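Long-range contacts in alpha-1,2-mannosidase (Bacteroides thetaiotaomicron, PDB 2WW2), which hydrolyses alpha-mannosides as an inverting, calcium-dependent mannosidase of glycoside hydrolase family 92 from a human gut symbiont: residues A[275-280]-A[661-666]; A[314-319]-A[369-374]; A[324-329]-A[350-355]; A[339-344]-A[635-640]. All blocks are in the same frame, centred on the assembly; numbering follows the deposited sequence.

Interaction 1: residues A[275-280]-A[661-666]; sequences EAEGGT and KVTLHL
An antiparallel strand pair at the border of a mixed beta-sheet in the catalytic domain sets Glu275, Ala276 and Glu277 against Thr663, Val662 and Lys661, with strand directions 168° apart. Glu275 and Thr663 are a hydrogen-bonded pair: Glu275 N lies 2.8 Å from Thr663 O, and Thr663 N returns the bond to Glu275 O. Glu277 and Lys661 form a second such pair, although the bond from Lys661 N to Glu277 O is weak. Between them sits the non-hydrogen-bonded pair, whose apolar side chains meet with Ala276 CB 4.0 Å from Val662 CG1.

On the other face of this strand pair the side chains of Glu275, Glu277, Lys661 and Thr663 are polar. Glu275 CG is anti to the carbonyl carbon (chi1 -71°), and the extended chain brings OE1 to the edge of the His665 ring, where NE2 donates to it. Carboxylate and ring are nearly coplanar, 24° apart; the modelled 2.4 Å from NE2 to OE1 is very short and its exact value doubtful. An alanine in place of Glu275 would probably leave His665 NE2 without its acceptor and the imidazole less fixed in rotation. One water donates to Glu275 O and Glu277 OE2 and accepts from Thr663 OG1. Another bridges Glu277 OE2 and Lys661 NZ, which at 4.6 Å are too far apart for a salt bridge.

His665 ND1 bonds Asn671, at the start of strand 671-675, which continues the sheet beyond 661-665. Tyr288 of helix 281-294 bonds Ala276 N, while Leu664 packs on helix 338-345.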
loop_
_atom_site.group_PDB
_atom_site.type_symbol
_atom_site.label_atom_id
_atom_site.label_comp_id
_atom_site.label_asym_id
_atom_site.label_seq_id
_atom_site.Cartn_x
_atom_site.Cartn_y
_atom_site.Cartn_z
ATOM N N GLU A 275 -30.342 13.239 25.602
ATOM C CA GLU A 275 -31.378 12.318 25.183
ATOM C C GLU A 275 -31.426 12.246 23.665
ATOM O O GLU A 275 -31.864 13.200 23.018
ATOM C CB GLU A 275 -32.752 12.814 25.622
ATOM C CG GLU A 275 -33.074 12.753 27.074
ATOM C CD GLU A 275 -34.569 13.065 27.299
ATOM O OE1 GLU A 275 -34.879 14.198 27.707
ATOM O OE2 GLU A 275 -35.415 12.197 27.015
ATOM N N ALA A 276 -31.024 11.112 23.105
ATOM C CA ALA A 276 -31.086 10.906 21.663
ATOM C C ALA A 276 -32.380 10.201 21.269
ATOM O O ALA A 276 -32.752 9.184 21.883
ATOM C CB ALA A 276 -29.882 10.096 21.193
ATOM N N GLU A 277 -33.056 10.719 20.241
ATOM C CA GLU A 277 -34.321 10.139 19.752
ATOM C C GLU A 277 -34.317 10.080 18.218
ATOM O O GLU A 277 -33.760 10.968 17.550
ATOM C CB GLU A 277 -35.530 10.979 20.208
ATOM C CG GLU A 277 -35.692 11.124 21.721
ATOM C CD GLU A 277 -36.822 12.077 22.091
ATOM O OE1 GLU A 277 -37.988 11.718 21.878
ATOM O OE2 GLU A 277 -36.542 13.191 22.587
ATOM N N GLY A 278 -34.943 9.059 17.654
ATOM C CA GLY A 278 -35.066 8.975 16.193
ATOM C C GLY A 278 -33.772 8.460 15.583
ATOM O O GLY A 278 -33.085 9.174 14.861
ATOM N N GLY A 279 -33.426 7.220 15.911
ATOM C CA GLY A 279 -32.210 6.582 15.399
ATOM C C GLY A 279 -32.439 5.083 15.485
ATOM O O GLY A 279 -33.404 4.645 16.125
ATOM N N THR A 280 -31.576 4.292 14.853
ATOM C CA THR A 280 -31.685 2.826 14.953
ATOM C C THR A 280 -31.196 2.335 16.328
ATOM O O THR A 280 -30.476 3.047 17.026
ATOM C CB THR A 280 -30.852 2.117 13.868
ATOM O OG1 THR A 280 -29.478 2.406 14.093
ATOM C CG2 THR A 280 -31.254 2.590 12.433
ATOM N N LYS A 661 -33.331 13.870 16.686
ATOM C CA LYS A 661 -33.392 14.807 17.805
ATOM C C LYS A 661 -32.431 14.442 18.933
ATOM O O LYS A 661 -32.333 13.268 19.327
ATOM C CB LYS A 661 -34.830 14.857 18.354
ATOM C CG LYS A 661 -35.091 16.017 19.303
ATOM C CD LYS A 661 -36.474 15.894 19.933
ATOM C CE LYS A 661 -36.889 17.193 20.546
ATOM N NZ LYS A 661 -38.309 17.122 21.030
ATOM N N VAL A 662 -31.705 15.436 19.451
ATOM C CA VAL A 662 -31.004 15.250 20.710
ATOM C C VAL A 662 -31.396 16.416 21.600
ATOM O O VAL A 662 -31.561 17.545 21.126
ATOM C CB VAL A 662 -29.445 15.215 20.590
ATOM C CG1 VAL A 662 -28.942 13.843 20.187
ATOM C CG2 VAL A 662 -28.954 16.286 19.647
ATOM N N THR A 663 -31.571 16.128 22.885
ATOM C CA THR A 663 -31.883 17.137 23.875
ATOM C C THR A 663 -30.807 17.096 24.949
ATOM O O THR A 663 -30.562 16.056 25.564
ATOM C CB THR A 663 -33.240 16.865 24.525
ATOM O OG1 THR A 663 -34.255 16.870 23.516
ATOM C CG2 THR A 663 -33.574 17.937 25.562
ATOM N N LEU A 664 -30.143 18.228 25.146
ATOM C CA LEU A 664 -29.124 18.339 26.159
ATOM C C LEU A 664 -29.744 18.986 27.397
ATOM O O LEU A 664 -30.293 20.092 27.322
ATOM C CB LEU A 664 -27.954 19.178 25.635
ATOM C CG LEU A 664 -27.032 18.556 24.579
ATOM C CD1 LEU A 664 -27.698 18.506 23.185
ATOM C CD2 LEU A 664 -25.756 19.365 24.509
ATOM N N HIS A 665 -29.668 18.284 28.529
ATOM C CA HIS A 665 -30.201 18.770 29.793
ATOM C C HIS A 665 -29.085 19.425 30.559
ATOM O O HIS A 665 -28.234 18.750 31.154
ATOM C CB HIS A 665 -30.830 17.621 30.578
ATOM C CG HIS A 665 -32.048 17.067 29.909
ATOM N ND1 HIS A 665 -33.191 17.817 29.721
ATOM C CD2 HIS A 665 -32.288 15.862 29.341
ATOM C CE1 HIS A 665 -34.089 17.092 29.075
ATOM N NE2 HIS A 665 -33.565 15.902 28.827
ATOM N N LEU A 666 -29.074 20.750 30.493
ATOM C CA LEU A 666 -27.991 21.551 31.034
ATOM C C LEU A 666 -28.326 22.101 32.417
ATOM O O LEU A 666 -29.452 21.939 32.908
ATOM C CB LEU A 666 -27.639 22.665 30.046
ATOM C CG LEU A 666 -27.270 22.100 28.666
ATOM C CD1 LEU A 666 -27.203 23.169 27.592
ATOM C CD2 LEU A 666 -25.956 21.324 28.704
HETATM O O HOH W 1 -34.295 14.455 22.299
HETATM O O HOH W 2 -38.430 15.020 22.915
#

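Interaction 2: residues A[314-319]-A[369-374]; sequences SPYDGN and EWASPG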
loop_
_atom_site.group_PDB
_atom_site.type_symbol
_atom_site.label_atom_id
_atom_site.label_comp_id
_atom_site.label_asym_id
_atom_site.label_seq_id
_atom_site.Cartn_x
_atom_site.Cartn_y
_atom_site.Cartn_z
ATOM N N SER A 314 -2.974 11.900 48.744
ATOM C CA SER A 314 -2.340 12.492 47.578
ATOM C C SER A 314 -1.353 11.534 46.928
ATOM O O SER A 314 -0.390 11.104 47.582
ATOM C CB SER A 314 -1.582 13.765 47.971
ATOM O OG SER A 314 -0.845 14.225 46.853
ATOM N N PRO A 315 -1.558 11.215 45.630
ATOM C CA PRO A 315 -0.557 10.367 45.005
ATOM C C PRO A 315 0.642 11.196 44.573
ATOM O O PRO A 315 1.539 10.652 43.930
ATOM C CB PRO A 315 -1.284 9.787 43.779
ATOM C CG PRO A 315 -2.261 10.870 43.389
ATOM C CD PRO A 315 -2.655 11.567 44.704
ATOM N N TYR A 316 0.652 12.491 44.919
ATOM C CA TYR A 316 1.793 13.362 44.631
ATOM C C TYR A 316 2.723 13.568 45.826
ATOM O O TYR A 316 3.943 13.624 45.647
ATOM C CB TYR A 316 1.348 14.717 44.043
ATOM C CG TYR A 316 0.604 14.525 42.729
ATOM C CD1 TYR A 316 1.300 14.349 41.538
ATOM C CD2 TYR A 316 -0.787 14.452 42.699
ATOM C CE1 TYR A 316 0.633 14.126 40.352
ATOM C CE2 TYR A 316 -1.459 14.244 41.515
ATOM C CZ TYR A 316 -0.739 14.084 40.346
ATOM O OH TYR A 316 -1.383 13.864 39.162
ATOM N N ASP A 317 2.171 13.667 47.034
ATOM C CA ASP A 317 3.023 13.866 48.214
ATOM C C ASP A 317 2.782 12.830 49.318
ATOM O O ASP A 317 3.457 12.846 50.342
ATOM C CB ASP A 317 2.962 15.313 48.744
ATOM C CG ASP A 317 1.640 15.665 49.423
ATOM O OD1 ASP A 317 0.772 14.791 49.659
ATOM O OD2 ASP A 317 1.469 16.854 49.740
ATOM N N GLY A 318 1.820 11.928 49.108
ATOM C CA GLY A 318 1.589 10.841 50.064
ATOM C C GLY A 318 0.914 11.203 51.387
ATOM O O GLY A 318 0.735 10.341 52.255
ATOM N N ASN A 319 0.553 12.470 51.549
ATOM C CA ASN A 319 -0.222 12.908 52.705
ATOM C C ASN A 319 -1.720 12.927 52.405
ATOM O O ASN A 319 -2.120 12.865 51.241
ATOM C CB ASN A 319 0.264 14.286 53.137
ATOM C CG ASN A 319 1.692 14.252 53.629
ATOM O OD1 ASN A 319 2.497 15.122 53.310
ATOM N ND2 ASN A 319 2.018 13.235 54.396
ATOM N N GLU A 369 0.268 15.789 33.449
ATOM C CA GLU A 369 -0.060 15.676 32.037
ATOM C C GLU A 369 -0.595 14.256 31.817
ATOM O O GLU A 369 -1.739 14.097 31.413
ATOM C CB GLU A 369 1.142 16.005 31.136
ATOM C CG GLU A 369 1.691 17.444 31.278
ATOM C CD GLU A 369 0.717 18.534 30.842
ATOM O OE1 GLU A 369 -0.330 18.197 30.253
ATOM O OE2 GLU A 369 0.982 19.740 31.099
ATOM N N TRP A 370 0.223 13.247 32.119
ATOM C CA TRP A 370 -0.272 11.869 32.306
ATOM C C TRP A 370 -0.124 11.530 33.794
ATOM O O TRP A 370 0.963 11.667 34.357
ATOM C CB TRP A 370 0.532 10.865 31.451
ATOM C CG TRP A 370 -0.338 10.071 30.497
ATOM C CD1 TRP A 370 -0.359 10.162 29.133
ATOM C CD2 TRP A 370 -1.338 9.095 30.854
ATOM N NE1 TRP A 370 -1.308 9.281 28.610
ATOM C CE2 TRP A 370 -1.913 8.619 29.650
ATOM C CE3 TRP A 370 -1.780 8.559 32.072
ATOM C CZ2 TRP A 370 -2.921 7.648 29.632
ATOM C CZ3 TRP A 370 -2.806 7.609 32.062
ATOM C CH2 TRP A 370 -3.361 7.159 30.839
ATOM N N ALA A 371 -1.219 11.119 34.435
ATOM C CA ALA A 371 -1.220 10.766 35.854
ATOM C C ALA A 371 -1.829 9.389 36.034
ATOM O O ALA A 371 -2.906 9.106 35.486
ATOM C CB ALA A 371 -2.055 11.788 36.658
ATOM N N SER A 372 -1.160 8.548 36.821
ATOM C CA SER A 372 -1.697 7.227 37.159
ATOM C C SER A 372 -0.862 6.526 38.250
ATOM O O SER A 372 0.031 5.735 37.946
ATOM C CB SER A 372 -1.748 6.336 35.906
ATOM O OG SER A 372 -2.409 5.102 36.184
ATOM N N PRO A 373 -1.133 6.822 39.526
ATOM C CA PRO A 373 -2.063 7.848 39.990
ATOM C C PRO A 373 -1.358 9.195 40.126
ATOM O O PRO A 373 -2.005 10.235 40.103
ATOM C CB PRO A 373 -2.482 7.333 41.369
ATOM C CG PRO A 373 -1.297 6.545 41.869
ATOM C CD PRO A 373 -0.601 6.000 40.639
ATOM N N GLY A 374 -0.042 9.157 40.270
ATOM C CA GLY A 374 0.766 10.359 40.276
ATOM C C GLY A 374 1.426 10.535 38.923
ATOM O O GLY A 374 1.032 9.891 37.947
#
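Tyr316 lays one face of its ring over Gly374, whose CA is 4.2 Å from the ring centroid and 28° off the ring normal, a CH-pi contact. The ring gets there with CG anti to the carbonyl carbon (chi1 -61°). Its far end passes beyond the glycine, so that OH meets the methyl group of Ala371, with Tyr316 OH 3.3 Å from Ala371 CB. Beside the tyrosine, Pro315 and Pro373 bring their rings together: Pro315 CB is 3.6 Å from Pro373 CB, and Pro315 CG also touches Pro373 O at 3.4 Å. The peptide bond before Pro373 is cis.

Gly374 has little room for a side chain, since a beta carbon built on it would fall against Pro315 O. The loop holding Pro315 and Tyr316 joins strands 310-313 and 320-322, and is shaped in part by bonds within it. Ser314 OG, also bonded to Glu363, accepts from the backbone N of both Tyr316 and Asp317, giving an ST turn and ST motif, and Asp317 OD1 accepts from Asn319 N in an Asx turn.

The Tyr316 ring also meets His375 edge-to-face and packs on Ala360 and Ser364 of helix 347-364. An alanine in its place would probably open a gap over Gly374, leaving its CA without the ring face and Ala371 CB without the hydroxyl it meets.

No hydrogen bond joins the two segments; Pro373 O takes its bond from Thr327 OG1. This implies that close fit of rings and backbone, rather than directed polar bonds, holds the loop against the turn at Pro373-Gly374 and the end of strand 370-371.

Interaction 3: residues A[324-329]-A[350-355]; sequences YMYTDN and SERVTQ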
loop_
_atom_site.group_PDB
_atom_site.type_symbol
_atom_site.label_atom_id
_atom_site.label_comp_id
_atom_site.label_asym_id
_atom_site.label_seq_id
_atom_site.Cartn_x
_atom_site.Cartn_y
_atom_site.Cartn_z
ATOM N N TYR A 324 -10.481 17.759 46.853
ATOM C CA TYR A 324 -10.698 16.861 45.717
ATOM C C TYR A 324 -9.409 16.535 45.000
ATOM O O TYR A 324 -8.513 17.368 44.868
ATOM C CB TYR A 324 -11.690 17.465 44.712
ATOM C CG TYR A 324 -13.013 17.855 45.336
ATOM C CD1 TYR A 324 -13.877 16.885 45.826
ATOM C CD2 TYR A 324 -13.392 19.196 45.446
ATOM C CE1 TYR A 324 -15.088 17.230 46.405
ATOM C CE2 TYR A 324 -14.610 19.547 46.030
ATOM C CZ TYR A 324 -15.447 18.556 46.499
ATOM O OH TYR A 324 -16.656 18.873 47.079
ATOM N N MET A 325 -9.341 15.303 44.523
ATOM C CA MET A 325 -8.257 14.868 43.680
ATOM C C MET A 325 -8.878 13.928 42.653
ATOM O O MET A 325 -9.850 13.221 42.965
ATOM C CB MET A 325 -7.177 14.155 44.514
ATOM C CG MET A 325 -5.978 13.657 43.686
ATOM S SD MET A 325 -5.174 14.899 42.659
ATOM C CE MET A 325 -4.621 16.104 43.901
ATOM N N TYR A 326 -8.354 13.960 41.430
ATOM C CA TYR A 326 -8.720 12.994 40.374
ATOM C C TYR A 326 -7.441 12.412 39.835
ATOM O O TYR A 326 -6.374 13.009 39.974
ATOM C CB TYR A 326 -9.424 13.691 39.187
ATOM C CG TYR A 326 -10.877 13.986 39.434
ATOM C CD1 TYR A 326 -11.876 13.236 38.794
ATOM C CD2 TYR A 326 -11.263 14.990 40.328
ATOM C CE1 TYR A 326 -13.223 13.498 39.044
ATOM C CE2 TYR A 326 -12.607 15.258 40.578
ATOM C CZ TYR A 326 -13.580 14.516 39.919
ATOM O OH TYR A 326 -14.910 14.781 40.182
ATOM N N THR A 327 -7.546 11.301 39.123
ATOM C CA THR A 327 -6.369 10.788 38.454
ATOM C C THR A 327 -6.740 9.828 37.330
ATOM O O THR A 327 -7.914 9.709 36.987
ATOM C CB THR A 327 -5.423 10.094 39.448
ATOM O OG1 THR A 327 -4.200 9.804 38.766
ATOM C CG2 THR A 327 -6.050 8.781 39.966
ATOM N N ASP A 328 -5.728 9.169 36.764
ATOM C CA ASP A 328 -5.890 8.259 35.640
ATOM C C ASP A 328 -6.378 8.956 34.389
ATOM O O ASP A 328 -7.511 8.767 33.941
ATOM C CB ASP A 328 -6.771 7.082 36.036
ATOM C CG ASP A 328 -6.058 6.178 37.017
ATOM O OD1 ASP A 328 -4.860 5.898 36.767
ATOM O OD2 ASP A 328 -6.668 5.794 38.033
ATOM N N ASN A 329 -5.502 9.785 33.827
ATOM C CA ASN A 329 -5.862 10.549 32.656
ATOM C C ASN A 329 -4.607 10.961 31.939
ATOM O O ASN A 329 -3.669 11.383 32.595
ATOM C CB ASN A 329 -6.580 11.844 33.089
ATOM C CG ASN A 329 -7.808 12.077 32.296
ATOM O OD1 ASN A 329 -8.079 13.188 31.831
ATOM N ND2 ASN A 329 -8.590 11.003 32.123
ATOM N N SER A 350 -15.972 19.135 35.970
ATOM C CA SER A 350 -14.864 20.030 35.604
ATOM C C SER A 350 -14.517 20.975 36.751
ATOM O O SER A 350 -13.348 21.354 36.924
ATOM C CB SER A 350 -15.206 20.836 34.347
ATOM O OG SER A 350 -15.631 19.977 33.295
ATOM N N GLU A 351 -15.525 21.385 37.520
ATOM C CA GLU A 351 -15.267 22.241 38.691
ATOM C C GLU A 351 -14.254 21.581 39.639
ATOM O O GLU A 351 -13.370 22.256 40.178
ATOM C CB GLU A 351 -16.562 22.574 39.459
ATOM C CG GLU A 351 -17.475 23.568 38.736
ATOM C CD GLU A 351 -18.809 23.792 39.431
ATOM O OE1 GLU A 351 -19.146 23.063 40.385
ATOM O OE2 GLU A 351 -19.527 24.713 39.018
ATOM N N ARG A 352 -14.406 20.277 39.867
ATOM C CA ARG A 352 -13.524 19.550 40.789
ATOM C C ARG A 352 -12.204 19.131 40.116
ATOM O O ARG A 352 -11.133 19.146 40.754
ATOM C CB ARG A 352 -14.240 18.321 41.371
ATOM C CG ARG A 352 -15.528 18.661 42.129
ATOM C CD ARG A 352 -16.127 17.435 42.818
ATOM N NE ARG A 352 -16.648 16.464 41.861
ATOM C CZ ARG A 352 -17.944 16.302 41.595
ATOM N NH1 ARG A 352 -18.845 17.063 42.205
ATOM N NH2 ARG A 352 -18.341 15.392 40.712
ATOM N N VAL A 353 -12.279 18.770 38.833
ATOM C CA VAL A 353 -11.082 18.372 38.083
ATOM C C VAL A 353 -10.101 19.527 37.992
ATOM O O VAL A 353 -8.876 19.347 38.164
ATOM C CB VAL A 353 -11.434 17.897 36.655
ATOM C CG1 VAL A 353 -10.166 17.820 35.788
ATOM C CG2 VAL A 353 -12.121 16.530 36.706
ATOM N N THR A 354 -10.618 20.724 37.725
ATOM C CA THR A 354 -9.716 21.882 37.606
ATOM C C THR A 354 -9.055 22.183 38.945
ATOM O O THR A 354 -7.836 22.409 38.996
ATOM C CB THR A 354 -10.412 23.146 37.027
ATOM O OG1 THR A 354 -11.588 23.420 37.789
ATOM C CG2 THR A 354 -10.810 22.902 35.547
ATOM N N GLN A 355 -9.831 22.145 40.029
ATOM C CA GLN A 355 -9.233 22.280 41.369
ATOM C C GLN A 355 -8.147 21.229 41.629
ATOM O O GLN A 355 -7.121 21.523 42.250
ATOM C CB GLN A 355 -10.280 22.104 42.474
ATOM C CG GLN A 355 -11.133 23.300 42.835
ATOM C CD GLN A 355 -12.278 22.874 43.751
ATOM O OE1 GLN A 355 -13.430 22.665 43.301
ATOM N NE2 GLN A 355 -11.957 22.668 45.027
HETATM O O HOH W 3 -16.788 13.186 39.368
#
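Arg352 threads between Tyr324 and Tyr326 where helix 347-364 packs on strand 326-330 of an antiparallel sheet in the catalytic domain. Its CG and CD lie against Tyr324, CD 3.7 Å from the ring centroid over the middle of one face in a CH-pi contact, while CB touches Tyr326 CE2. The chain then bends (chi3 -69°), swinging NE toward Tyr326. NE donates to Tyr326 OH over 2.9 Å, nearly straight at 171°, with the oxygen in the guanidinium plane. Ring and guanidinium are themselves almost coplanar, 5° apart. Val353 supplies the third contact, its CG2 lying over the centre of the Tyr326 ring, 3.8 Å from the centroid.

In the next shell, Tyr302 meets the Tyr324 ring edge-to-face, and Asn359 ND2, further along the helix, bonds Tyr324 O. Val349 and Ser356 of the same helix also touch Tyr326. The strand itself is held by backbone bonds from Met325 and Thr327 to Phe301 and Arg299, and beyond Tyr326 it carries a G1 beta bulge, Asp328 and Asn329 both facing Ala371.

A water in the plane of both flat groups completes the polar corner: it is 2.6 Å from Tyr326 OH and accepts from Arg352 NH2 at 3.0 Å.

Interaction 4: residues A[339-344]-A[635-640]; sequences HPLFTL and YVFSAM
Leu341 and Phe637 are where segments 339-344 and 635-640, on helices 338-345 and 632-640 of the catalytic domain, come closest, the segment axes passing within 11.0 Å and running at 56° to one another. This helix-helix packing is wide, and a large aromatic side chain spans it: the CA atoms of Leu341 and Phe637 are still 7.5 Å apart.

The Phe637 ring reaches across to the backbone of helix 338-345. Its outer corner meets the chain where Pro340 joins Leu341, with Phe637 CE2 3.5 Å from Leu341 N, and Pro340 C lies at the ring edge, in plane. Leu341 runs the other way, sliding past the ring. Its CG is anti to the backbone N (chi1 -171°), and the next torsion sets CD1 over one ring face, 4.0 Å from the centroid and displaced toward the rim. Its other methyl, Leu341 CD2, meets Val636 CG1 at 4.0 Å, the two side chains crossing at about a right angle. Leu344 adds a further contact, its CD2 4.2 Å from Phe637 CE1.

All six touching residues are buried, and the interface contains no hydrogen bond between the helices. Leu291 and Thr294 of helix 281-294 also pack on Leu341, while Pro644 touches Pro340. Met640, one turn beyond Val636, closes the contact: its chain bends at chi3 (-59°), and CE lies 4.0 Å from Leu341 CD1.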
loop_
_atom_site.group_PDB
_atom_site.type_symbol
_atom_site.label_atom_id
_atom_site.label_comp_id
_atom_site.label_asym_id
_atom_site.label_seq_id
_atom_site.Cartn_x
_atom_site.Cartn_y
_atom_site.Cartn_z
ATOM N N HIS A 339 -12.849 16.297 28.138
ATOM C CA HIS A 339 -13.078 17.367 29.114
ATOM C C HIS A 339 -14.017 18.448 28.605
ATOM O O HIS A 339 -14.833 18.945 29.367
ATOM C CB HIS A 339 -11.752 17.903 29.663
ATOM C CG HIS A 339 -11.111 16.941 30.605
ATOM N ND1 HIS A 339 -11.510 16.825 31.921
ATOM C CD2 HIS A 339 -10.185 15.971 30.400
ATOM C CE1 HIS A 339 -10.814 15.863 32.505
ATOM N NE2 HIS A 339 -10.002 15.331 31.605
ATOM N N PRO A 340 -13.921 18.809 27.308
ATOM C CA PRO A 340 -14.940 19.736 26.806
ATOM C C PRO A 340 -16.356 19.198 26.961
ATOM O O PRO A 340 -17.270 19.968 27.261
ATOM C CB PRO A 340 -14.576 19.893 25.339
ATOM C CG PRO A 340 -13.012 19.794 25.368
ATOM C CD PRO A 340 -12.763 18.694 26.397
ATOM N N LEU A 341 -16.560 17.894 26.753
ATOM C CA LEU A 341 -17.891 17.345 27.006
ATOM C C LEU A 341 -18.281 17.576 28.474
ATOM O O LEU A 341 -19.427 17.939 28.765
ATOM C CB LEU A 341 -17.973 15.843 26.648
ATOM C CG LEU A 341 -19.398 15.260 26.675
ATOM C CD1 LEU A 341 -20.249 15.828 25.546
ATOM C CD2 LEU A 341 -19.434 13.693 26.621
ATOM N N PHE A 342 -17.352 17.356 29.407
ATOM C CA PHE A 342 -17.656 17.624 30.813
ATOM C C PHE A 342 -18.039 19.095 31.025
ATOM O O PHE A 342 -19.019 19.391 31.708
ATOM C CB PHE A 342 -16.488 17.248 31.773
ATOM C CG PHE A 342 -16.059 15.798 31.704
ATOM C CD1 PHE A 342 -16.957 14.790 31.319
ATOM C CD2 PHE A 342 -14.754 15.437 32.039
ATOM C CE1 PHE A 342 -16.541 13.443 31.263
ATOM C CE2 PHE A 342 -14.333 14.101 31.969
ATOM C CZ PHE A 342 -15.233 13.102 31.577
ATOM N N THR A 343 -17.290 20.024 30.443
ATOM C CA THR A 343 -17.593 21.440 30.694
ATOM C C THR A 343 -19.005 21.779 30.263
ATOM O O THR A 343 -19.592 22.725 30.778
ATOM C CB THR A 343 -16.617 22.421 29.959
ATOM O OG1 THR A 343 -16.763 22.262 28.546
ATOM C CG2 THR A 343 -15.155 22.160 30.368
ATOM N N LEU A 344 -19.551 21.021 29.309
ATOM C CA LEU A 344 -20.876 21.324 28.768
ATOM C C LEU A 344 -21.974 20.601 29.551
ATOM O O LEU A 344 -22.902 21.224 30.070
ATOM C CB LEU A 344 -20.950 20.912 27.284
ATOM C CG LEU A 344 -22.287 21.140 26.554
ATOM C CD1 LEU A 344 -22.722 22.602 26.679
ATOM C CD2 LEU A 344 -22.190 20.709 25.074
ATOM N N TYR A 635 -17.220 10.846 19.067
ATOM C CA TYR A 635 -18.467 10.302 18.514
ATOM C C TYR A 635 -19.683 10.958 19.178
ATOM O O TYR A 635 -20.661 11.298 18.507
ATOM C CB TYR A 635 -18.507 8.787 18.679
ATOM C CG TYR A 635 -19.726 8.129 18.034
ATOM C CD1 TYR A 635 -19.653 7.576 16.747
ATOM C CD2 TYR A 635 -20.934 8.068 18.702
ATOM C CE1 TYR A 635 -20.766 6.979 16.149
ATOM C CE2 TYR A 635 -22.062 7.471 18.099
ATOM C CZ TYR A 635 -21.961 6.938 16.838
ATOM O OH TYR A 635 -23.045 6.336 16.266
ATOM N N VAL A 636 -19.628 11.147 20.493
ATOM C CA VAL A 636 -20.761 11.771 21.200
ATOM C C VAL A 636 -21.028 13.178 20.673
ATOM O O VAL A 636 -22.141 13.503 20.274
ATOM C CB VAL A 636 -20.544 11.774 22.733
ATOM C CG1 VAL A 636 -21.626 12.598 23.427
ATOM C CG2 VAL A 636 -20.577 10.335 23.253
ATOM N N PHE A 637 -20.007 14.013 20.678
ATOM C CA PHE A 637 -20.149 15.347 20.105
ATOM C C PHE A 637 -20.659 15.273 18.660
ATOM O O PHE A 637 -21.642 15.915 18.314
ATOM C CB PHE A 637 -18.805 16.072 20.135
ATOM C CG PHE A 637 -18.599 16.916 21.363
ATOM C CD1 PHE A 637 -19.421 18.011 21.610
ATOM C CD2 PHE A 637 -17.580 16.619 22.263
ATOM C CE1 PHE A 637 -19.235 18.800 22.754
ATOM C CE2 PHE A 637 -17.388 17.388 23.407
ATOM C CZ PHE A 637 -18.200 18.492 23.640
ATOM N N SER A 638 -19.976 14.502 17.817
ATOM C CA SER A 638 -20.321 14.480 16.389
ATOM C C SER A 638 -21.758 14.032 16.139
ATOM O O SER A 638 -22.444 14.592 15.273
ATOM C CB SER A 638 -19.323 13.634 15.581
ATOM O OG SER A 638 -18.042 14.245 15.615
ATOM N N ALA A 639 -22.226 13.041 16.888
ATOM C CA ALA A 639 -23.640 12.635 16.800
ATOM C C ALA A 639 -24.618 13.744 17.198
ATOM O O ALA A 639 -25.719 13.850 16.647
ATOM C CB ALA A 639 -23.902 11.390 17.668
ATOM N N MET A 640 -24.232 14.551 18.176
ATOM C CA MET A 640 -25.067 15.680 18.595
ATOM C C MET A 640 -25.080 16.773 17.525
ATOM O O MET A 640 -26.018 17.572 17.445
ATOM C CB MET A 640 -24.557 16.261 19.933
ATOM C CG MET A 640 -24.794 15.348 21.155
ATOM S SD MET A 640 -24.505 16.189 22.738
ATOM C CE MET A 640 -22.794 16.716 22.619
#

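How the interactions relate
The four contacts form a chain of neighbours through the catalytic domain, from interaction 1 through 4 and 3 to 2. Interactions 1 and 4, with centres 13 Å apart, meet through Leu664 CD2 and Met640 SD at 3.8 Å. Interaction 4 joins interaction 3 by a probable hydrogen bond from His339 NE2 to Asn329 OD1, 2.9 Å long. Interactions 2 and 3 share a sheet, in which strands 370-371 and 326-330 are adjacent; Ser372 OG and Asp328 OD1, 2.6 Å apart, probably bond there. The centres of interactions 1 and 2 are about 38 Å apart, on opposite sides of the chain's centre. None of the residues at the two sodium sites belongs to these segments.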